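Local coordinates for protein bradyzoite surface antigen BSR4 (Toxoplasma gondii, PDB 2JKS) that is a bradyzoite-stage surface antigen of the SAG1-related superfamily, a zinc-binding protein that probably acts at the parasite surface, at residues L52-I57 against V136-T141. Numbering follows the deposited sequence.
Sequences LSISTI and VGCQAT
Ser53, Ser55 and Ile57 pair with Thr141, Gln139 and Gly137 in an antiparallel ladder, the two strand axes running at 154°. Ser55 N gives a straight bond to Gln139 O (2.9 Å), and Gln139 N returns one to Ser55 O. The ladder weakens at both ends, where Ser53 N to Thr141 O and Gly137 N to Ile57 O are weak bonds. Ile57 covers the other strand on the face it shares with Ser55, Gln139 and Thr141. Its CG1 lies anti to the carbonyl carbon (chi1 -67°), and CD1 reaches Gln139 CB at 3.8 Å. The two side chains cross obliquely. Gln139 extends onward, and its OE1 accepts a bond from Gly80 N. On the same face a water donates to Ser53 O and Gln139 O and also bonds Thr141 OG1 (2.7 Å). On the other face, Ile54 CG2 meets Cys138 CB at 3.9 Å, and Thr56 CG2 lies 4.2 Å from Cys138 SG. Cys138 is disulfide-bonded to Cys46 of strand 41-47, in the facing sheet. Strand 132-141 also pairs on its other side with strand 152-161. This is an antiparallel strand pair in one sheet of the disulfide-pinned beta sandwich of an SRS domain.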
loop_
_atom_site.group_PDB
_atom_site.type_symbol
_atom_site.label_atom_id
_atom_site.label_comp_id
_atom_site.label_asym_id
_atom_site.label_seq_id
_atom_site.Cartn_x
_atom_site.Cartn_y
_atom_site.Cartn_z
ATOM N N LEU A 52 -3.863 -11.715 36.794
ATOM C CA LEU A 52 -3.404 -12.136 35.465
ATOM C C LEU A 52 -2.270 -11.259 34.944
ATOM O O LEU A 52 -2.353 -10.035 35.039
ATOM C CB LEU A 52 -4.569 -12.120 34.471
ATOM C CG LEU A 52 -5.722 -13.076 34.772
ATOM C CD1 LEU A 52 -6.929 -12.753 33.898
ATOM C CD2 LEU A 52 -5.263 -14.528 34.593
ATOM N N SER A 53 -1.220 -11.879 34.410
ATOM C CA SER A 53 -0.223 -11.125 33.666
ATOM C C SER A 53 -0.565 -11.146 32.167
ATOM O O SER A 53 -0.917 -12.199 31.614
ATOM C CB SER A 53 1.189 -11.638 33.924
ATOM O OG SER A 53 1.282 -13.022 33.676
ATOM N N ILE A 54 -0.481 -9.975 31.539
ATOM C CA ILE A 54 -0.773 -9.838 30.101
ATOM C C ILE A 54 0.555 -9.682 29.383
ATOM O O ILE A 54 1.464 -9.001 29.872
ATOM C CB ILE A 54 -1.682 -8.618 29.822
ATOM C CG1 ILE A 54 -2.933 -8.661 30.703
ATOM C CG2 ILE A 54 -2.063 -8.502 28.315
ATOM C CD1 ILE A 54 -3.895 -7.522 30.410
ATOM N N SER A 55 0.696 -10.367 28.259
ATOM C CA SER A 55 1.790 -10.100 27.335
ATOM C C SER A 55 1.172 -9.767 25.973
ATOM O O SER A 55 -0.014 -9.960 25.775
ATOM C CB SER A 55 2.706 -11.318 27.219
ATOM O OG SER A 55 2.007 -12.441 26.693
ATOM N N THR A 56 1.976 -9.240 25.054
ATOM C CA THR A 56 1.514 -9.033 23.703
ATOM C C THR A 56 2.063 -10.079 22.743
ATOM O O THR A 56 2.992 -10.810 23.068
ATOM C CB THR A 56 1.925 -7.629 23.155
ATOM O OG1 THR A 56 3.346 -7.470 23.275
ATOM C CG2 THR A 56 1.167 -6.482 23.895
ATOM N N ILE A 57 1.474 -10.098 21.542
ATOM C CA ILE A 57 1.954 -10.880 20.400
ATOM C C ILE A 57 2.040 -9.894 19.213
ATOM O O ILE A 57 1.048 -9.272 18.849
ATOM C CB ILE A 57 1.011 -12.074 20.026
ATOM C CG1 ILE A 57 1.010 -13.137 21.133
ATOM C CG2 ILE A 57 1.486 -12.737 18.742
ATOM C CD1 ILE A 57 -0.133 -13.008 22.188
ATOM N N VAL A 136 -1.769 -8.463 15.679
ATOM C CA VAL A 136 -1.243 -8.202 17.018
ATOM C C VAL A 136 -2.276 -8.867 17.952
ATOM O O VAL A 136 -3.382 -9.242 17.529
ATOM C CB VAL A 136 -1.039 -6.649 17.332
ATOM C CG1 VAL A 136 0.079 -5.986 16.446
ATOM C CG2 VAL A 136 -2.391 -5.843 17.173
ATOM N N GLY A 137 -1.922 -9.026 19.212
ATOM C CA GLY A 137 -2.824 -9.691 20.127
ATOM C C GLY A 137 -2.371 -9.489 21.555
ATOM O O GLY A 137 -1.309 -8.924 21.793
ATOM N N CYS A 138 -3.190 -9.931 22.505
ATOM C CA CYS A 138 -2.770 -9.989 23.904
ATOM C C CYS A 138 -3.075 -11.387 24.411
ATOM O O CYS A 138 -4.005 -12.012 23.948
ATOM C CB CYS A 138 -3.504 -8.928 24.744
ATOM S SG CYS A 138 -2.925 -7.288 24.349
ATOM N N GLN A 139 -2.270 -11.862 25.348
ATOM C CA GLN A 139 -2.514 -13.162 26.007
ATOM C C GLN A 139 -2.379 -12.937 27.507
ATOM O O GLN A 139 -1.451 -12.239 27.966
ATOM C CB GLN A 139 -1.508 -14.194 25.520
ATOM C CG GLN A 139 -1.799 -15.620 25.988
ATOM C CD GLN A 139 -1.180 -16.641 25.077
ATOM O OE1 GLN A 139 -1.852 -17.254 24.244
ATOM N NE2 GLN A 139 0.117 -16.830 25.224
ATOM N N ALA A 140 -3.317 -13.523 28.253
ATOM C CA ALA A 140 -3.384 -13.364 29.681
ATOM C C ALA A 140 -3.102 -14.752 30.219
ATOM O O ALA A 140 -3.664 -15.732 29.716
ATOM C CB ALA A 140 -4.740 -12.886 30.094
ATOM N N THR A 141 -2.207 -14.835 31.200
ATOM C CA THR A 141 -1.848 -16.115 31.786
ATOM C C THR A 141 -2.243 -16.116 33.267
ATOM O O THR A 141 -2.020 -15.129 33.971
ATOM C CB THR A 141 -0.335 -16.452 31.618
ATOM O OG1 THR A 141 0.056 -16.312 30.239
ATOM C CG2 THR A 141 -0.060 -17.914 32.071
HETATM O O HOH W 1 0.503 -13.720 29.437
#